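Local coordinates for YcgJ protein (Bacillus subtilis, PDB 1XXL), which probably transfers methyl groups from S-adenosyl-L-methionine to a substrate not yet identified, as a member of the methyltransferase superfamily, at residues 38-43 against 68-73; 178-183 against 223-228; 101-106 against 158-163; 169-174 against 231-236. All coordinates share one frame; numbering follows the deposited sequence.

Contact 1. Residues 38-43 against 68-73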
loop_
_atom_site.group_PDB
_atom_site.type_symbol
_atom_site.label_atom_id
_atom_site.label_comp_id
_atom_site.label_asym_id
_atom_site.label_seq_id
_atom_site.Cartn_x
_atom_site.Cartn_y
_atom_site.Cartn_z
ATOM N N ALA A 38 11.686 -9.838 -3.465
ATOM C CA ALA A 38 11.174 -10.960 -2.672
ATOM C C ALA A 38 10.415 -11.984 -3.524
ATOM O O ALA A 38 10.470 -13.174 -3.248
ATOM C CB ALA A 38 10.327 -10.455 -1.525
ATOM N N PHE A 39 9.742 -11.530 -4.579
ATOM C CA PHE A 39 9.012 -12.441 -5.457
ATOM C C PHE A 39 9.916 -13.185 -6.416
ATOM O O PHE A 39 9.559 -14.270 -6.881
ATOM C CB PHE A 39 7.922 -11.690 -6.259
ATOM C CG PHE A 39 6.591 -11.614 -5.554
ATOM C CD1 PHE A 39 6.348 -10.626 -4.604
ATOM C CD2 PHE A 39 5.588 -12.541 -5.826
ATOM C CE1 PHE A 39 5.112 -10.563 -3.926
ATOM C CE2 PHE A 39 4.347 -12.470 -5.171
ATOM C CZ PHE A 39 4.121 -11.486 -4.222
ATOM N N SER A 40 11.075 -12.593 -6.710
ATOM C CA SER A 40 11.936 -13.027 -7.820
ATOM C C SER A 40 12.414 -14.499 -7.811
ATOM O O SER A 40 12.492 -15.096 -8.867
ATOM C CB SER A 40 13.145 -12.085 -7.968
ATOM O OG SER A 40 14.069 -12.250 -6.914
ATOM N N PRO A 41 12.711 -15.090 -6.631
ATOM C CA PRO A 41 13.088 -16.508 -6.657
ATOM C C PRO A 41 11.989 -17.456 -7.154
ATOM O O PRO A 41 12.304 -18.546 -7.625
ATOM C CB PRO A 41 13.432 -16.811 -5.182
ATOM C CG PRO A 41 13.647 -15.464 -4.540
ATOM C CD PRO A 41 12.732 -14.547 -5.256
ATOM N N TYR A 42 10.721 -17.023 -7.081
ATOM C CA TYR A 42 9.536 -17.867 -7.283
ATOM C C TYR A 42 8.834 -17.728 -8.623
ATOM O O TYR A 42 7.974 -18.525 -8.940
ATOM C CB TYR A 42 8.494 -17.539 -6.211
ATOM C CG TYR A 42 9.045 -17.575 -4.828
ATOM C CD1 TYR A 42 9.331 -18.790 -4.217
ATOM C CD2 TYR A 42 9.312 -16.410 -4.135
ATOM C CE1 TYR A 42 9.875 -18.839 -2.943
ATOM C CE2 TYR A 42 9.837 -16.449 -2.865
ATOM C CZ TYR A 42 10.126 -17.667 -2.275
ATOM O OH TYR A 42 10.659 -17.721 -1.006
ATOM N N VAL A 43 9.151 -16.699 -9.393
ATOM C CA VAL A 43 8.409 -16.423 -10.617
ATOM C C VAL A 43 9.379 -16.197 -11.767
ATOM O O VAL A 43 10.569 -16.071 -11.559
ATOM C CB VAL A 43 7.474 -15.180 -10.454
ATOM C CG1 VAL A 43 6.404 -15.421 -9.343
ATOM C CG2 VAL A 43 8.280 -13.901 -10.154
ATOM N N VAL A 68 20.166 -10.214 -8.958
ATOM C CA VAL A 68 18.934 -10.755 -9.550
ATOM C C VAL A 68 18.762 -10.238 -10.988
ATOM O O VAL A 68 18.865 -9.043 -11.246
ATOM C CB VAL A 68 17.670 -10.473 -8.688
ATOM C CG1 VAL A 68 17.873 -10.918 -7.252
ATOM C CG2 VAL A 68 17.332 -9.047 -8.703
ATOM N N GLU A 69 18.489 -11.157 -11.904
ATOM C CA GLU A 69 18.429 -10.872 -13.330
ATOM C C GLU A 69 17.004 -10.858 -13.911
ATOM O O GLU A 69 16.819 -10.535 -15.087
ATOM C CB GLU A 69 19.254 -11.924 -14.083
ATOM C CG GLU A 69 20.697 -12.122 -13.533
ATOM C CD GLU A 69 21.713 -11.090 -14.039
ATOM O OE1 GLU A 69 21.294 -10.069 -14.656
ATOM O OE2 GLU A 69 22.944 -11.314 -13.816
ATOM N N ASN A 70 16.006 -11.205 -13.103
ATOM C CA ASN A 70 14.637 -11.346 -13.591
ATOM C C ASN A 70 13.661 -10.279 -13.028
ATOM O O ASN A 70 12.446 -10.490 -13.022
ATOM C CB ASN A 70 14.132 -12.779 -13.325
ATOM C CG ASN A 70 13.890 -13.061 -11.843
ATOM O OD1 ASN A 70 14.539 -12.477 -10.963
ATOM N ND2 ASN A 70 12.945 -13.957 -11.562
ATOM N N VAL A 71 14.202 -9.149 -12.572
ATOM C CA VAL A 71 13.402 -8.046 -12.080
ATOM C C VAL A 71 13.807 -6.800 -12.860
ATOM O O VAL A 71 14.990 -6.584 -13.089
ATOM C CB VAL A 71 13.550 -7.813 -10.522
ATOM C CG1 VAL A 71 13.266 -9.070 -9.750
ATOM C CG2 VAL A 71 14.939 -7.289 -10.165
ATOM N N ARG A 72 12.839 -6.005 -13.302
ATOM C CA ARG A 72 13.131 -4.743 -13.987
ATOM C C ARG A 72 12.243 -3.644 -13.396
ATOM O O ARG A 72 11.148 -3.924 -12.908
ATOM C CB ARG A 72 12.938 -4.880 -15.513
ATOM C CG ARG A 72 14.099 -5.637 -16.231
ATOM C CD ARG A 72 14.045 -5.525 -17.791
ATOM N NE ARG A 72 14.149 -4.114 -18.251
ATOM C CZ ARG A 72 15.164 -3.564 -18.932
ATOM N NH1 ARG A 72 16.208 -4.281 -19.332
ATOM N NH2 ARG A 72 15.111 -2.266 -19.231
ATOM N N PHE A 73 12.737 -2.414 -13.406
ATOM C CA PHE A 73 12.008 -1.270 -12.864
ATOM C C PHE A 73 11.850 -0.211 -13.934
ATOM O O PHE A 73 12.688 -0.049 -14.809
ATOM C CB PHE A 73 12.689 -0.719 -11.613
ATOM C CG PHE A 73 12.850 -1.750 -10.533
ATOM C CD1 PHE A 73 14.020 -2.505 -10.447
ATOM C CD2 PHE A 73 11.806 -2.031 -9.660
ATOM C CE1 PHE A 73 14.163 -3.488 -9.507
ATOM C CE2 PHE A 73 11.935 -3.027 -8.696
ATOM C CZ PHE A 73 13.105 -3.762 -8.620
#
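Asn70 lays its carboxamide against Ser40, using both branches of the group. ND2 of Asn70 donates a hydrogen bond to the backbone O of Ser40 at 3.0 Å with a nearly straight N-H···O angle of 165°; the acceptor lies close to the amide plane, while the donor is tilted moderately from the plane of the carbonyl. The other branch, OD1 of Asn70, rests against Ser40 CB at 3.3 Å. Asn70 CG sits between its own backbone N and carbonyl carbon (chi1 70°), and chi2 of -29° then sets the amide plane, with ND2 toward Ser40 O. Asn70 ND2 also lies 3.2 Å from Val43 O and makes a weak hydrogen bond to Gln44 O, where the chain passes from helix 34-39 to strand 45-50. Ser40 CB is covered from a second direction by Val71 CG1 at 3.5 Å, and Ser40 OG meets Val68 CG1 at 4.0 Å. That hydroxyl has its polar partner within its own chain turn, the backbone O of Leu37. Val68 and Val71 both also touch Leu37 and, on helix 53-66, Ala63, so the polar grip borders an apolar patch between the two helices. Backbone bonds from Asn70 and Arg72 to Cys46 place strand 71-75 beside strand 45-50. The contact thus joins the end of one helix to the start of the next-but-one strand, within the successive beta-alpha-beta crossovers of a Rossmann-like methyltransferase domain.

Contact 2. Residues 178-183 against 223-228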
loop_
_atom_site.group_PDB
_atom_site.type_symbol
_atom_site.label_atom_id
_atom_site.label_comp_id
_atom_site.label_asym_id
_atom_site.label_seq_id
_atom_site.Cartn_x
_atom_site.Cartn_y
_atom_site.Cartn_z
ATOM N N ILE A 178 2.624 1.722 15.356
ATOM C CA ILE A 178 3.508 2.818 14.986
ATOM C C ILE A 178 4.140 3.388 16.256
ATOM O O ILE A 178 3.435 3.797 17.177
ATOM C CB ILE A 178 2.779 3.920 14.172
ATOM C CG1 ILE A 178 2.539 3.445 12.724
ATOM C CG2 ILE A 178 3.640 5.180 14.063
ATOM C CD1 ILE A 178 1.270 2.903 12.533
ATOM N N GLN A 179 5.470 3.360 16.296
ATOM C CA GLN A 179 6.241 4.002 17.334
ATOM C C GLN A 179 6.432 5.458 16.908
ATOM O O GLN A 179 7.067 5.750 15.907
ATOM C CB GLN A 179 7.588 3.296 17.545
ATOM C CG GLN A 179 7.493 1.792 17.931
ATOM C CD GLN A 179 6.609 1.492 19.153
ATOM O OE1 GLN A 179 5.761 0.566 19.134
ATOM N NE2 GLN A 179 6.769 2.279 20.197
ATOM N N TYR A 180 5.823 6.353 17.673
ATOM C CA TYR A 180 5.673 7.747 17.297
ATOM C C TYR A 180 6.999 8.465 16.971
ATOM O O TYR A 180 7.109 9.137 15.923
ATOM C CB TYR A 180 4.911 8.488 18.409
ATOM C CG TYR A 180 4.836 9.962 18.134
ATOM C CD1 TYR A 180 5.734 10.848 18.730
ATOM C CD2 TYR A 180 3.909 10.468 17.225
ATOM C CE1 TYR A 180 5.693 12.207 18.445
ATOM C CE2 TYR A 180 3.860 11.843 16.931
ATOM C CZ TYR A 180 4.750 12.691 17.543
ATOM O OH TYR A 180 4.706 14.028 17.253
ATOM N N ASP A 181 8.007 8.303 17.831
ATOM C CA ASP A 181 9.266 9.062 17.686
ATOM C C ASP A 181 9.913 8.704 16.376
ATOM O O ASP A 181 10.393 9.556 15.635
ATOM C CB ASP A 181 10.260 8.760 18.807
ATOM C CG ASP A 181 9.989 9.544 20.097
ATOM O OD1 ASP A 181 9.278 10.599 20.096
ATOM O OD2 ASP A 181 10.532 9.083 21.142
ATOM N N SER A 182 9.919 7.417 16.095
ATOM C CA SER A 182 10.511 6.895 14.879
ATOM C C SER A 182 9.731 7.326 13.629
ATOM O O SER A 182 10.313 7.698 12.623
ATOM C CB SER A 182 10.578 5.382 15.010
ATOM O OG SER A 182 10.846 4.791 13.772
ATOM N N TRP A 183 8.409 7.284 13.717
ATOM C CA TRP A 183 7.515 7.707 12.637
ATOM C C TRP A 183 7.721 9.179 12.245
ATOM O O TRP A 183 7.732 9.519 11.074
ATOM C CB TRP A 183 6.086 7.492 13.137
ATOM C CG TRP A 183 4.978 7.696 12.173
ATOM C CD1 TRP A 183 4.695 6.943 11.095
ATOM C CD2 TRP A 183 3.953 8.681 12.260
ATOM N NE1 TRP A 183 3.563 7.404 10.487
ATOM C CE2 TRP A 183 3.096 8.482 11.180
ATOM C CE3 TRP A 183 3.694 9.739 13.146
ATOM C CZ2 TRP A 183 1.970 9.274 10.959
ATOM C CZ3 TRP A 183 2.596 10.528 12.928
ATOM C CH2 TRP A 183 1.739 10.297 11.836
ATOM N N ILE A 223 3.280 8.527 22.243
ATOM C CA ILE A 223 4.177 7.390 22.320
ATOM C C ILE A 223 3.954 6.427 21.169
ATOM O O ILE A 223 4.906 6.027 20.496
ATOM C CB ILE A 223 4.003 6.682 23.676
ATOM C CG1 ILE A 223 4.554 7.590 24.781
ATOM C CG2 ILE A 223 4.733 5.342 23.690
ATOM C CD1 ILE A 223 4.105 7.200 26.172
ATOM N N SER A 224 2.702 6.037 20.953
ATOM C CA SER A 224 2.380 5.073 19.922
ATOM C C SER A 224 0.919 5.160 19.488
ATOM O O SER A 224 0.082 5.749 20.171
ATOM C CB SER A 224 2.708 3.648 20.405
ATOM O OG SER A 224 1.942 3.302 21.538
ATOM N N PHE A 225 0.638 4.572 18.338
ATOM C CA PHE A 225 -0.739 4.380 17.873
ATOM C C PHE A 225 -0.735 3.241 16.875
ATOM O O PHE A 225 0.333 2.763 16.505
ATOM C CB PHE A 225 -1.337 5.676 17.292
ATOM C CG PHE A 225 -0.584 6.245 16.108
ATOM C CD1 PHE A 225 -0.906 5.865 14.812
ATOM C CD2 PHE A 225 0.432 7.183 16.296
ATOM C CE1 PHE A 225 -0.222 6.400 13.729
ATOM C CE2 PHE A 225 1.109 7.726 15.218
ATOM C CZ PHE A 225 0.792 7.319 13.930
ATOM N N CYS A 226 -1.909 2.796 16.463
ATOM C CA CYS A 226 -2.016 1.765 15.457
ATOM C C CYS A 226 -2.841 2.238 14.292
ATOM O O CYS A 226 -3.858 2.907 14.467
ATOM C CB CYS A 226 -2.665 0.498 16.013
ATOM S SG CYS A 226 -1.649 -0.455 17.197
ATOM N N LEU A 227 -2.405 1.854 13.108
ATOM C CA LEU A 227 -3.161 2.009 11.898
ATOM C C LEU A 227 -3.875 0.677 11.633
ATOM O O LEU A 227 -3.517 -0.346 12.210
ATOM C CB LEU A 227 -2.241 2.372 10.739
ATOM C CG LEU A 227 -1.993 3.836 10.338
ATOM C CD1 LEU A 227 -2.413 4.905 11.313
ATOM C CD2 LEU A 227 -0.595 4.065 9.838
ATOM N N LYS A 228 -4.913 0.714 10.794
ATOM C CA LYS A 228 -5.659 -0.492 10.409
ATOM C C LYS A 228 -5.161 -0.998 9.066
ATOM O O LYS A 228 -5.300 -0.310 8.056
ATOM C CB LYS A 228 -7.156 -0.189 10.297
ATOM C CG LYS A 228 -7.739 0.665 11.400
ATOM C CD LYS A 228 -7.396 0.165 12.781
ATOM C CE LYS A 228 -8.211 -0.999 13.168
ATOM N NZ LYS A 228 -8.144 -1.133 14.677
HETATM O O HOH W 1 7.512 6.653 20.567
#
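Phe225 points the CZ corner of its ring at the face of the Trp183 indole, an edge-to-face pair with the six-membered rings 4.9 Å apart between centroids and their planes at 83°. Phe225 CZ approaches Trp183 CZ2 to 3.7 Å. Phe225 CG lies between its backbone N and carbonyl carbon (chi1 60°), and the ring comes to rest with one face under Ile178, whose CG2 makes a CH-pi contact 4.0 Å from the ring centroid. The CG1 branch of Ile178 has an unusual chi2 of 96°, which brings CD1 tightly against Leu227 CD2, 3.5 Å away. Tyr180 reaches the rim of Phe225 more loosely, through CD2. Two backbone hydrogen bonds join Ile178 and Phe225 as an antiparallel hydrogen-bonded pair, and Tyr180 N, in the first turn of the helix, donates to Ile223 O at 3.0 Å from above the carbonyl plane. A water accepts from Asp181 N and donates to that same oxygen. Ile223 and Ser224 both face Thr215 in a classic beta bulge. Helix 131-144 packs on Trp183, Phe225 and Leu227, helix 191-202 covers Tyr180, whose OH bonds Glu194, and strand 215-216 pairs with strand 222-236.

Contact 3. Residues 101-106 against 158-163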
loop_
_atom_site.group_PDB
_atom_site.type_symbol
_atom_site.label_atom_id
_atom_site.label_comp_id
_atom_site.label_asym_id
_atom_site.label_seq_id
_atom_site.Cartn_x
_atom_site.Cartn_y
_atom_site.Cartn_z
ATOM N N SER A 101 -3.188 9.378 -7.093
ATOM C CA SER A 101 -3.949 10.608 -7.329
ATOM C C SER A 101 -5.399 10.299 -7.725
ATOM O O SER A 101 -6.288 11.138 -7.538
ATOM C CB SER A 101 -3.274 11.452 -8.422
ATOM O OG SER A 101 -3.256 10.734 -9.648
ATOM N N ASP A 102 -5.629 9.109 -8.292
ATOM C CA ASP A 102 -6.969 8.685 -8.708
ATOM C C ASP A 102 -7.083 7.167 -8.582
ATOM O O ASP A 102 -6.889 6.419 -9.536
ATOM C CB ASP A 102 -7.266 9.181 -10.138
ATOM C CG ASP A 102 -8.708 8.949 -10.574
ATOM O OD1 ASP A 102 -9.483 8.233 -9.907
ATOM O OD2 ASP A 102 -9.067 9.489 -11.635
ATOM N N VAL A 103 -7.427 6.729 -7.385
ATOM C CA VAL A 103 -7.471 5.302 -7.067
ATOM C C VAL A 103 -8.489 4.545 -7.935
ATOM O O VAL A 103 -8.222 3.414 -8.355
ATOM C CB VAL A 103 -7.672 5.052 -5.531
ATOM C CG1 VAL A 103 -8.991 5.651 -4.995
ATOM C CG2 VAL A 103 -7.577 3.568 -5.225
ATOM N N ARG A 104 -9.621 5.183 -8.257
ATOM C CA ARG A 104 -10.626 4.569 -9.123
ATOM C C ARG A 104 -10.075 4.213 -10.517
ATOM O O ARG A 104 -10.332 3.141 -11.034
ATOM C CB ARG A 104 -11.846 5.494 -9.284
ATOM C CG ARG A 104 -12.769 5.602 -8.062
ATOM C CD ARG A 104 -13.551 4.315 -7.771
ATOM N NE ARG A 104 -14.177 3.636 -8.932
ATOM C CZ ARG A 104 -15.298 2.912 -8.905
ATOM N NH1 ARG A 104 -16.040 2.772 -7.802
ATOM N NH2 ARG A 104 -15.723 2.374 -10.036
ATOM N N LYS A 105 -9.328 5.135 -11.112
ATOM C CA LYS A 105 -8.633 4.887 -12.375
ATOM C C LYS A 105 -7.491 3.857 -12.218
ATOM O O LYS A 105 -7.288 3.037 -13.103
ATOM C CB LYS A 105 -8.126 6.215 -12.946
ATOM C CG LYS A 105 -7.380 6.124 -14.287
ATOM C CD LYS A 105 -8.077 5.223 -15.333
ATOM C CE LYS A 105 -7.629 5.572 -16.762
ATOM N NZ LYS A 105 -8.491 4.884 -17.778
ATOM N N ALA A 106 -6.776 3.874 -11.085
ATOM C CA ALA A 106 -5.728 2.864 -10.788
ATOM C C ALA A 106 -6.295 1.421 -10.842
ATOM O O ALA A 106 -5.741 0.560 -11.518
ATOM C CB ALA A 106 -5.083 3.136 -9.432
ATOM N N GLN A 158 -14.306 -2.621 -1.794
ATOM C CA GLN A 158 -15.261 -3.608 -2.288
ATOM C C GLN A 158 -16.054 -3.095 -3.497
ATOM O O GLN A 158 -16.257 -3.855 -4.455
ATOM C CB GLN A 158 -16.224 -4.041 -1.201
ATOM C CG GLN A 158 -15.566 -4.827 -0.132
ATOM C CD GLN A 158 -16.463 -5.011 1.028
ATOM O OE1 GLN A 158 -17.585 -5.455 0.883
ATOM N NE2 GLN A 158 -15.973 -4.690 2.187
ATOM N N ALA A 159 -16.476 -1.827 -3.453
ATOM C CA ALA A 159 -17.270 -1.226 -4.543
ATOM C C ALA A 159 -16.423 -1.046 -5.808
ATOM O O ALA A 159 -16.881 -1.330 -6.906
ATOM C CB ALA A 159 -17.860 0.104 -4.105
HETATM N N MSE A 160 -15.175 -0.591 -5.642
HETATM C CA MSE A 160 -14.230 -0.492 -6.771
HETATM C C MSE A 160 -13.888 -1.850 -7.414
HETATM O O MSE A 160 -13.780 -1.963 -8.620
HETATM C CB MSE A 160 -12.950 0.193 -6.325
HETATM C CG MSE A 160 -13.180 1.608 -5.866
HETATM SE SE MSE A 160 -11.534 2.705 -5.653
HETATM C CE MSE A 160 -11.128 2.334 -3.746
ATOM N N PHE A 161 -13.710 -2.882 -6.603
ATOM C CA PHE A 161 -13.467 -4.207 -7.149
ATOM C C PHE A 161 -14.661 -4.680 -7.954
ATOM O O PHE A 161 -14.493 -5.168 -9.073
ATOM C CB PHE A 161 -13.147 -5.213 -6.061
ATOM C CG PHE A 161 -11.718 -5.196 -5.615
ATOM C CD1 PHE A 161 -10.984 -4.016 -5.569
ATOM C CD2 PHE A 161 -11.107 -6.368 -5.197
ATOM C CE1 PHE A 161 -9.662 -4.021 -5.130
ATOM C CE2 PHE A 161 -9.796 -6.362 -4.741
ATOM C CZ PHE A 161 -9.077 -5.197 -4.711
ATOM N N SER A 162 -15.854 -4.510 -7.391
ATOM C CA SER A 162 -17.082 -4.892 -8.069
ATOM C C SER A 162 -17.269 -4.142 -9.381
ATOM O O SER A 162 -17.713 -4.741 -10.358
ATOM C CB SER A 162 -18.300 -4.683 -7.153
ATOM O OG SER A 162 -19.394 -5.469 -7.585
ATOM N N ALA A 163 -16.943 -2.845 -9.399
ATOM C CA ALA A 163 -17.009 -2.026 -10.609
ATOM C C ALA A 163 -16.110 -2.503 -11.756
ATOM O O ALA A 163 -16.350 -2.176 -12.912
ATOM C CB ALA A 163 -16.690 -0.584 -10.287
#
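Arg104 folds its side chain over selenomethionine Met160, where helix 103-113 of the Rossmann-like methyltransferase domain meets helix 154-163. Arg104 CD lies 3.3 Å from Met160 CG and equally near SE, so the aliphatic part of the arginine packs along the selenomethionine. Bends at chi2 and chi3 (-69° and -45°) curl the chain, and one face of the guanidinium lies above Met160 CA, offset toward the rim. Arg104 NH2 comes to 3.1 Å from Ala163 CB, one turn further along the helix, with the methyl group oblique to the guanidinium plane. Val103 also meets the selenium end; the two side chains cross at about a right angle, with CG1 of Val103 3.9 Å from Met160 SE and CG2 of Val103 4.0 Å from Met160 CE. Further out, Ser152 touches both Val103 and Met160 from the preceding loop. Asp102 occupies the N-cap of helix 103-113, and its backbone N donates to a carboxylate oxygen of Glu79, a residue assigned to S-adenosyl-L-methionine binding; the start of the helix is thereby tied to the probable cofactor site, although the contact lies near the surface, with Met160 buried beneath the exposed Arg104. The cap is completed by a weak bond in which Asp102 OD1 accepts from Lys105 N at 3.3 Å, N-H···O angle 167°.

Contact 4. Residues 169-174 against 231-236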
loop_
_atom_site.group_PDB
_atom_site.type_symbol
_atom_site.label_atom_id
_atom_site.label_comp_id
_atom_site.label_asym_id
_atom_site.label_seq_id
_atom_site.Cartn_x
_atom_site.Cartn_y
_atom_site.Cartn_z
ATOM N N GLN A 169 -11.675 -10.493 -1.638
ATOM C CA GLN A 169 -11.494 -11.291 -0.435
ATOM C C GLN A 169 -10.559 -10.570 0.514
ATOM O O GLN A 169 -9.482 -10.133 0.125
ATOM C CB GLN A 169 -10.931 -12.667 -0.799
ATOM C CG GLN A 169 -10.984 -13.655 0.314
ATOM C CD GLN A 169 -10.495 -15.043 -0.092
ATOM O OE1 GLN A 169 -10.341 -15.347 -1.279
ATOM N NE2 GLN A 169 -10.261 -15.894 0.908
ATOM N N ASP A 170 -11.000 -10.425 1.753
ATOM C CA ASP A 170 -10.159 -9.990 2.865
ATOM C C ASP A 170 -9.328 -11.207 3.372
ATOM O O ASP A 170 -9.849 -12.166 3.941
ATOM C CB ASP A 170 -11.054 -9.333 3.942
ATOM C CG ASP A 170 -10.422 -9.297 5.324
ATOM O OD1 ASP A 170 -9.186 -9.458 5.484
ATOM O OD2 ASP A 170 -11.196 -9.123 6.292
ATOM N N ILE A 171 -8.038 -11.186 3.103
ATOM C CA ILE A 171 -7.169 -12.280 3.514
ATOM C C ILE A 171 -6.776 -12.178 5.006
ATOM O O ILE A 171 -6.832 -13.170 5.738
ATOM C CB ILE A 171 -5.913 -12.372 2.612
ATOM C CG1 ILE A 171 -6.301 -12.531 1.123
ATOM C CG2 ILE A 171 -4.986 -13.510 3.086
ATOM C CD1 ILE A 171 -7.028 -13.808 0.769
ATOM N N GLN A 172 -6.372 -10.995 5.450
ATOM C CA GLN A 172 -6.063 -10.775 6.853
ATOM C C GLN A 172 -6.092 -9.298 7.136
ATOM O O GLN A 172 -5.673 -8.487 6.305
ATOM C CB GLN A 172 -4.667 -11.313 7.211
ATOM C CG GLN A 172 -4.375 -11.397 8.721
ATOM C CD GLN A 172 -2.922 -11.764 9.019
ATOM O OE1 GLN A 172 -1.997 -11.217 8.435
ATOM N NE2 GLN A 172 -2.720 -12.699 9.930
ATOM N N LYS A 173 -6.579 -8.985 8.330
ATOM C CA LYS A 173 -6.594 -7.661 8.897
ATOM C C LYS A 173 -5.716 -7.683 10.136
ATOM O O LYS A 173 -5.692 -8.671 10.876
ATOM C CB LYS A 173 -8.012 -7.302 9.357
ATOM C CG LYS A 173 -9.001 -7.060 8.285
ATOM C CD LYS A 173 -10.376 -6.778 8.917
ATOM C CE LYS A 173 -11.366 -6.341 7.863
ATOM N NZ LYS A 173 -12.786 -6.254 8.365
ATOM N N TRP A 174 -4.996 -6.603 10.373
ATOM C CA TRP A 174 -4.182 -6.495 11.582
ATOM C C TRP A 174 -3.986 -5.046 11.925
ATOM O O TRP A 174 -4.138 -4.168 11.059
ATOM C CB TRP A 174 -2.838 -7.225 11.397
ATOM C CG TRP A 174 -1.927 -6.614 10.393
ATOM C CD1 TRP A 174 -0.924 -5.722 10.637
ATOM C CD2 TRP A 174 -1.905 -6.870 8.980
ATOM N NE1 TRP A 174 -0.297 -5.386 9.460
ATOM C CE2 TRP A 174 -0.872 -6.081 8.429
ATOM C CE3 TRP A 174 -2.665 -7.687 8.124
ATOM C CZ2 TRP A 174 -0.574 -6.091 7.069
ATOM C CZ3 TRP A 174 -2.363 -7.695 6.770
ATOM C CH2 TRP A 174 -1.343 -6.899 6.262
ATOM N N LEU A 231 -4.604 -7.176 4.004
ATOM C CA LEU A 231 -4.319 -7.718 2.683
ATOM C C LEU A 231 -5.636 -8.095 2.068
ATOM O O LEU A 231 -6.384 -8.930 2.620
ATOM C CB LEU A 231 -3.408 -8.941 2.713
ATOM C CG LEU A 231 -3.313 -9.714 1.372
ATOM C CD1 LEU A 231 -2.748 -8.858 0.266
ATOM C CD2 LEU A 231 -2.441 -10.982 1.523
ATOM N N ILE A 232 -5.912 -7.475 0.928
ATOM C CA ILE A 232 -7.066 -7.783 0.118
ATOM C C ILE A 232 -6.554 -8.523 -1.112
ATOM O O ILE A 232 -5.548 -8.120 -1.717
ATOM C CB ILE A 232 -7.781 -6.482 -0.335
ATOM C CG1 ILE A 232 -8.433 -5.773 0.849
ATOM C CG2 ILE A 232 -8.831 -6.753 -1.410
ATOM C CD1 ILE A 232 -8.585 -4.292 0.619
ATOM N N GLN A 233 -7.251 -9.589 -1.485
ATOM C CA GLN A 233 -7.039 -10.250 -2.756
ATOM C C GLN A 233 -8.201 -9.973 -3.704
ATOM O O GLN A 233 -9.376 -10.195 -3.356
ATOM C CB GLN A 233 -6.858 -11.748 -2.583
ATOM C CG GLN A 233 -6.534 -12.477 -3.892
ATOM C CD GLN A 233 -6.042 -13.902 -3.682
ATOM O OE1 GLN A 233 -4.924 -14.241 -4.056
ATOM N NE2 GLN A 233 -6.867 -14.728 -3.107
ATOM N N GLY A 234 -7.860 -9.460 -4.884
ATOM C CA GLY A 234 -8.777 -9.395 -6.032
ATOM C C GLY A 234 -8.489 -10.487 -7.054
ATOM O O GLY A 234 -7.328 -10.782 -7.367
ATOM N N ILE A 235 -9.530 -11.137 -7.556
ATOM C CA ILE A 235 -9.371 -12.081 -8.642
ATOM C C ILE A 235 -10.242 -11.611 -9.814
ATOM O O ILE A 235 -11.452 -11.346 -9.643
ATOM C CB ILE A 235 -9.712 -13.558 -8.216
ATOM C CG1 ILE A 235 -8.704 -14.038 -7.168
ATOM C CG2 ILE A 235 -9.644 -14.486 -9.432
ATOM C CD1 ILE A 235 -9.083 -15.277 -6.488
ATOM N N LYS A 236 -9.625 -11.512 -10.993
ATOM C CA LYS A 236 -10.309 -11.058 -12.198
ATOM C C LYS A 236 -11.287 -12.132 -12.716
ATOM O O LYS A 236 -10.896 -13.233 -13.065
ATOM C CB LYS A 236 -9.309 -10.672 -13.279
ATOM C CG LYS A 236 -9.946 -10.123 -14.568
ATOM C CD LYS A 236 -8.872 -9.519 -15.442
ATOM C CE LYS A 236 -9.389 -8.960 -16.761
ATOM N NZ LYS A 236 -8.291 -8.348 -17.543
#
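Ile171 and Leu231 lie side by side and point the same way across a classic beta bulge in an antiparallel pair, strands 169-174 and 231-236 of the mixed sheet. Ile171 CB and Leu231 CD2 are 3.9 Å apart. The bulge arises because Ile171 and Gln172 both face Leu231: Ile171 N donates to Leu231 O at 2.8 Å, and Leu231 N to Gln172 O at 2.9 Å. With CG1 anti to the carbonyl carbon (chi1 -57°), the Ile171 side chain crosses that of Gln233 obliquely, CG1 of Ile171 lying 3.8 Å from Gln233 CB. Gln169 and Gln233 form a second pair of side chains pointing the same way, both extended beyond CG, with their amide planes turned 62° from one another. Their backbones make an antiparallel hydrogen-bonded pair, while Gln233 OE1 takes its hydrogen bond from Arg119 NH1. Thr16 of helix 7-17 touches Ile171, Leu231 and Gln233; Ile232, paired with Asp170, instead meets Trp157 and Phe161 of helix 154-163. The two helices therefore cover opposite faces of this part of the sheet. At the end near the bulge, Trp174 brings its six-membered ring obliquely to the backbone of Leu231, Trp174 CZ3 lying 3.6 Å from Leu231 N.

Contacts 3 and 4 lie nearest the centre of the chain, their centres about 14 and 12 Å from it; contacts 1 and 2 lie farther out, about 20 and 17 Å. Contacts 2 and 4 use the same two strands, 166-179 and 222-236, with centres about 24 Å apart; contact 2 is nested in the chain loop that contact 4 closes. Contact 3 comes before both and touches contact 4, Phe161 CE2 packing 3.5 Å from Gly234 CA, so helix 154-163 bridges the two. Contact 1 closes first along the chain, and its centre is about 32 Å from that of contact 2, yet both reach the same sheet. The long antiparallel pair thus links the Rossmann-like core to the outlying helices.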